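Local coordinates for protein putative Acetyltransferase (Pyrococcus horikoshii, PDB 3DDD) that binds coenzyme A and, as a member of the GNAT acetyltransferase family, probably transfers acyl groups, at residues K212-A224 and K275-K287. Numbering follows the deposited sequence. Where two conformers were deposited one is given.
Sequences KIGPLVADSPRVA and KVDIYYGILAYAK
Y280 lays its ring against the first turn of the helix that begins at P221, with A224 CB almost exactly over the ring centre, 3.7 Å from the centroid in a CH-pi contact. The ring gets there because CG stands anti to the carbonyl carbon (chi1 -75°), which carries it past A218, whose O lies in the ring plane at the edge. Beyond it, a water donates to A218 O and hydrogen-bonds Y280 OH, 2.7 Å from each, while P221 CG rests 3.5 Å from the same hydroxyl. Cut back to alanine, this side chain is likely to leave A224 CB without the ring face it rests on, open a gap beside P221 and cost the water one of its partners. D247, A248 and L251 of helix 246-252 also touch the Y280 side chain.

At the backbone, Y280 and G281 together face L216, a classic bulge where the short strand 279-281 runs antiparallel along strand 212-218 in the C-terminal GNAT domain. L216 O takes two N-H groups: Y280 N at 2.7 Å, nearly head-on to the carbonyl, and G281 N at 3.1 Å, in the carbonyl plane on a lone pair. L216 N donates back to G281 O. L216 itself reaches CD2 to Y280 CB, 3.7 Å away.

I278 comes two residues before Y280, the first of the bulge pair. I278 O receives A218 N at 2.9 Å, I278 CD1 meets V217 CG1 at 3.8 Å, and I278 CG2 leans toward A218 O and the D219 backbone. D175 and A178 of helix 169-179 also touch V217.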
loop_
_atom_site.group_PDB
_atom_site.type_symbol
_atom_site.label_atom_id
_atom_site.label_comp_id
_atom_site.label_asym_id
_atom_site.label_seq_id
_atom_site.Cartn_x
_atom_site.Cartn_y
_atom_site.Cartn_z
ATOM N N LYS A 212 -3.480 10.917 -6.155
ATOM C CA LYS A 212 -2.277 10.216 -5.710
ATOM C C LYS A 212 -1.524 9.700 -6.907
ATOM O O LYS A 212 -2.131 9.237 -7.863
ATOM C CB LYS A 212 -2.640 9.075 -4.771
ATOM C CG LYS A 212 -3.487 9.472 -3.548
ATOM C CD LYS A 212 -4.006 8.201 -2.810
ATOM N N ILE A 213 -0.205 9.851 -6.882
ATOM C CA ILE A 213 0.659 9.174 -7.853
ATOM C C ILE A 213 1.431 8.060 -7.124
ATOM O O ILE A 213 2.085 8.267 -6.079
ATOM C CB ILE A 213 1.629 10.139 -8.610
ATOM C CG1 ILE A 213 2.498 9.353 -9.617
ATOM C CG2 ILE A 213 2.454 10.980 -7.623
ATOM C CD1 ILE A 213 3.360 10.185 -10.538
ATOM N N GLY A 214 1.317 6.864 -7.671
ATOM C CA GLY A 214 2.038 5.737 -7.137
ATOM C C GLY A 214 1.659 4.494 -7.927
ATOM O O GLY A 214 0.510 4.216 -8.083
ATOM N N PRO A 215 2.635 3.722 -8.402
ATOM C CA PRO A 215 4.039 4.035 -8.323
ATOM C C PRO A 215 4.505 5.156 -9.262
ATOM O O PRO A 215 3.776 5.591 -10.198
ATOM C CB PRO A 215 4.719 2.701 -8.682
ATOM C CG PRO A 215 3.729 1.918 -9.359
ATOM C CD PRO A 215 2.382 2.398 -9.001
ATOM N N LEU A 216 5.718 5.624 -8.983
ATOM C CA LEU A 216 6.494 6.443 -9.899
ATOM C C LEU A 216 7.879 5.824 -10.000
ATOM O O LEU A 216 8.614 5.747 -8.998
ATOM C CB LEU A 216 6.562 7.898 -9.407
ATOM C CG LEU A 216 7.378 8.865 -10.284
ATOM C CD1 LEU A 216 6.745 8.973 -11.681
ATOM C CD2 LEU A 216 7.531 10.217 -9.607
ATOM N N VAL A 217 8.195 5.325 -11.200
ATOM C CA VAL A 217 9.460 4.665 -11.530
ATOM C C VAL A 217 10.079 5.347 -12.761
ATOM O O VAL A 217 9.374 5.595 -13.745
ATOM C CB VAL A 217 9.264 3.151 -11.793
ATOM C CG1 VAL A 217 10.612 2.446 -12.100
ATOM C CG2 VAL A 217 8.594 2.506 -10.580
ATOM N N ALA A 218 11.358 5.710 -12.671
ATOM C CA ALA A 218 12.067 6.401 -13.772
ATOM C C ALA A 218 13.551 6.089 -13.782
ATOM O O ALA A 218 14.186 6.073 -12.729
ATOM C CB ALA A 218 11.887 7.911 -13.684
ATOM N N ASP A 219 14.101 5.880 -14.979
ATOM C CA ASP A 219 15.548 5.666 -15.170
ATOM C C ASP A 219 16.395 6.897 -14.873
ATOM O O ASP A 219 17.607 6.755 -14.689
ATOM C CB ASP A 219 15.867 5.236 -16.620
ATOM C CG ASP A 219 15.739 3.721 -16.853
ATOM O OD1 ASP A 219 15.848 2.911 -15.892
ATOM O OD2 ASP A 219 15.548 3.336 -18.039
ATOM N N SER A 220 15.800 8.095 -14.887
ATOM C CA SER A 220 16.518 9.315 -14.476
ATOM C C SER A 220 15.641 10.316 -13.749
ATOM O O SER A 220 14.428 10.315 -13.903
ATOM C CB SER A 220 17.173 10.017 -15.675
ATOM O OG SER A 220 16.214 10.479 -16.595
ATOM N N PRO A 221 16.255 11.183 -12.942
ATOM C CA PRO A 221 15.481 12.245 -12.321
ATOM C C PRO A 221 14.758 13.142 -13.301
ATOM O O PRO A 221 13.662 13.608 -12.984
ATOM C CB PRO A 221 16.532 13.039 -11.548
ATOM C CG PRO A 221 17.611 12.014 -11.248
ATOM C CD PRO A 221 17.667 11.197 -12.502
ATOM N N ARG A 222 15.343 13.409 -14.472
ATOM C CA ARG A 222 14.658 14.287 -15.426
ATOM C C ARG A 222 13.391 13.656 -15.985
ATOM O O ARG A 222 12.411 14.350 -16.133
ATOM C CB ARG A 222 15.550 14.817 -16.551
ATOM C CG ARG A 222 16.263 13.796 -17.374
ATOM C CD ARG A 222 16.783 14.421 -18.702
ATOM N NE ARG A 222 15.726 14.374 -19.701
ATOM C CZ ARG A 222 15.421 13.306 -20.435
ATOM N NH1 ARG A 222 16.103 12.164 -20.325
ATOM N NH2 ARG A 222 14.417 13.386 -21.296
ATOM N N VAL A 223 13.405 12.358 -16.272
ATOM C CA VAL A 223 12.195 11.663 -16.695
ATOM C C VAL A 223 11.155 11.603 -15.562
ATOM O O VAL A 223 9.962 11.869 -15.804
ATOM C CB VAL A 223 12.509 10.282 -17.295
ATOM C CG1 VAL A 223 11.275 9.431 -17.372
ATOM C CG2 VAL A 223 13.132 10.465 -18.715
ATOM N N ALA A 224 11.585 11.304 -14.334
ATOM C CA ALA A 224 10.654 11.320 -13.168
ATOM C C ALA A 224 9.994 12.683 -13.042
ATOM O O ALA A 224 8.777 12.765 -12.796
ATOM C CB ALA A 224 11.347 10.966 -11.866
ATOM N N LYS A 275 15.436 -2.113 -6.998
ATOM C CA LYS A 275 16.270 -1.039 -7.542
ATOM C C LYS A 275 15.672 0.309 -7.136
ATOM O O LYS A 275 14.952 0.967 -7.880
ATOM C CB LYS A 275 16.444 -1.187 -9.054
ATOM C CG LYS A 275 17.534 -0.268 -9.614
ATOM C CD LYS A 275 17.921 -0.589 -11.068
ATOM C CE LYS A 275 18.922 0.432 -11.648
ATOM N NZ LYS A 275 19.671 1.209 -10.593
ATOM N N VAL A 276 15.974 0.685 -5.909
ATOM C CA VAL A 276 15.249 1.733 -5.213
ATOM C C VAL A 276 15.661 3.144 -5.694
ATOM O O VAL A 276 14.953 4.117 -5.443
ATOM C CB VAL A 276 15.448 1.581 -3.680
ATOM C CG1 VAL A 276 16.875 2.020 -3.279
ATOM C CG2 VAL A 276 14.359 2.336 -2.913
ATOM N N ASP A 277 16.806 3.221 -6.379
ATOM C CA ASP A 277 17.276 4.459 -7.004
ATOM C C ASP A 277 16.360 4.910 -8.137
ATOM O O ASP A 277 16.212 6.108 -8.374
ATOM C CB ASP A 277 18.759 4.364 -7.473
ATOM C CG ASP A 277 19.015 3.257 -8.496
ATOM O OD1 ASP A 277 19.006 2.077 -8.098
ATOM O OD2 ASP A 277 19.274 3.563 -9.686
ATOM N N ILE A 278 15.693 3.966 -8.796
ATOM C CA ILE A 278 14.715 4.324 -9.846
ATOM C C ILE A 278 13.270 4.400 -9.360
ATOM O O ILE A 278 12.352 4.660 -10.150
ATOM C CB ILE A 278 14.811 3.417 -11.118
ATOM C CG1 ILE A 278 14.429 1.951 -10.852
ATOM C CG2 ILE A 278 16.212 3.547 -11.749
ATOM C CD1 ILE A 278 14.165 1.178 -12.156
ATOM N N TYR A 279 13.080 4.150 -8.064
ATOM C CA TYR A 279 11.778 3.948 -7.465
ATOM C C TYR A 279 11.493 5.189 -6.651
ATOM O O TYR A 279 12.080 5.360 -5.571
ATOM C CB TYR A 279 11.799 2.714 -6.562
ATOM C CG TYR A 279 10.448 2.214 -6.055
ATOM C CD1 TYR A 279 9.247 2.570 -6.668
ATOM C CD2 TYR A 279 10.390 1.308 -5.029
ATOM C CE1 TYR A 279 8.032 2.041 -6.221
ATOM C CE2 TYR A 279 9.186 0.779 -4.575
ATOM C CZ TYR A 279 8.015 1.144 -5.172
ATOM O OH TYR A 279 6.826 0.622 -4.705
ATOM N N TYR A 280 10.621 6.054 -7.190
ATOM C CA TYR A 280 10.406 7.408 -6.663
ATOM C C TYR A 280 9.175 7.511 -5.794
ATOM O O TYR A 280 9.158 8.299 -4.887
ATOM C CB TYR A 280 10.283 8.436 -7.795
ATOM C CG TYR A 280 11.590 8.765 -8.439
ATOM C CD1 TYR A 280 12.158 7.908 -9.368
ATOM C CD2 TYR A 280 12.281 9.905 -8.093
ATOM C CE1 TYR A 280 13.384 8.183 -9.946
ATOM C CE2 TYR A 280 13.526 10.187 -8.667
ATOM C CZ TYR A 280 14.059 9.326 -9.596
ATOM O OH TYR A 280 15.281 9.598 -10.180
ATOM N N GLY A 281 8.155 6.717 -6.094
ATOM C CA GLY A 281 6.891 6.766 -5.395
ATOM C C GLY A 281 6.350 5.358 -5.277
ATOM O O GLY A 281 6.147 4.665 -6.285
ATOM N N ILE A 282 6.123 4.914 -4.047
ATOM C CA ILE A 282 5.597 3.581 -3.844
ATOM C C ILE A 282 4.135 3.573 -4.283
ATOM O O ILE A 282 3.478 4.619 -4.364
ATOM C CB ILE A 282 5.816 3.057 -2.383
ATOM C CG1 ILE A 282 4.878 3.701 -1.372
ATOM C CG2 ILE A 282 7.271 3.231 -1.920
ATOM C CD1 ILE A 282 4.899 2.961 -0.026
ATOM N N LEU A 283 3.616 2.389 -4.553
ATOM C CA LEU A 283 2.217 2.245 -4.937
ATOM C C LEU A 283 1.289 2.688 -3.802
ATOM O O LEU A 283 0.478 3.566 -3.988
ATOM C CB LEU A 283 1.926 0.800 -5.394
ATOM C CG LEU A 283 0.602 0.641 -6.187
ATOM C CD1 LEU A 283 0.657 -0.523 -7.193
ATOM C CD2 LEU A 283 -0.560 0.455 -5.243
ATOM N N ALA A 284 1.429 2.074 -2.629
ATOM C CA ALA A 284 0.574 2.370 -1.452
ATOM C C ALA A 284 1.255 1.764 -0.271
ATOM O O ALA A 284 1.942 0.781 -0.424
ATOM C CB ALA A 284 -0.831 1.772 -1.596
ATOM N N TYR A 285 1.098 2.334 0.917
ATOM C CA TYR A 285 1.636 1.694 2.132
ATOM C C TYR A 285 1.074 0.242 2.310
ATOM O O TYR A 285 1.780 -0.660 2.762
ATOM C CB TYR A 285 1.307 2.511 3.357
ATOM C CG TYR A 285 2.093 3.782 3.614
ATOM C CD1 TYR A 285 3.479 3.830 3.488
ATOM C CD2 TYR A 285 1.440 4.937 4.041
ATOM C CE1 TYR A 285 4.202 4.984 3.795
ATOM C CE2 TYR A 285 2.158 6.124 4.344
ATOM C CZ TYR A 285 3.533 6.142 4.214
ATOM O OH TYR A 285 4.240 7.289 4.519
ATOM N N ALA A 286 -0.166 0.016 1.889
ATOM C CA ALA A 286 -0.799 -1.303 1.982
ATOM C C ALA A 286 -0.182 -2.383 1.085
ATOM O O ALA A 286 -0.207 -3.598 1.424
ATOM C CB ALA A 286 -2.242 -1.177 1.674
ATOM N N LYS A 287 0.382 -1.942 -0.046
ATOM C CA LYS A 287 0.745 -2.829 -1.135
ATOM C C LYS A 287 2.236 -2.840 -1.493
ATOM O O LYS A 287 2.743 -3.811 -2.040
ATOM C CB LYS A 287 -0.170 -2.493 -2.306
ATOM C CG LYS A 287 -1.510 -3.189 -2.079
ATOM C CD LYS A 287 -2.529 -2.873 -3.049
ATOM C CE LYS A 287 -3.879 -3.330 -2.554
ATOM N NZ LYS A 287 -4.473 -2.422 -1.479
HETATM O O HOH W 1 3.483 7.328 -4.281
HETATM O O HOH W 2 16.234 7.613 -11.749
#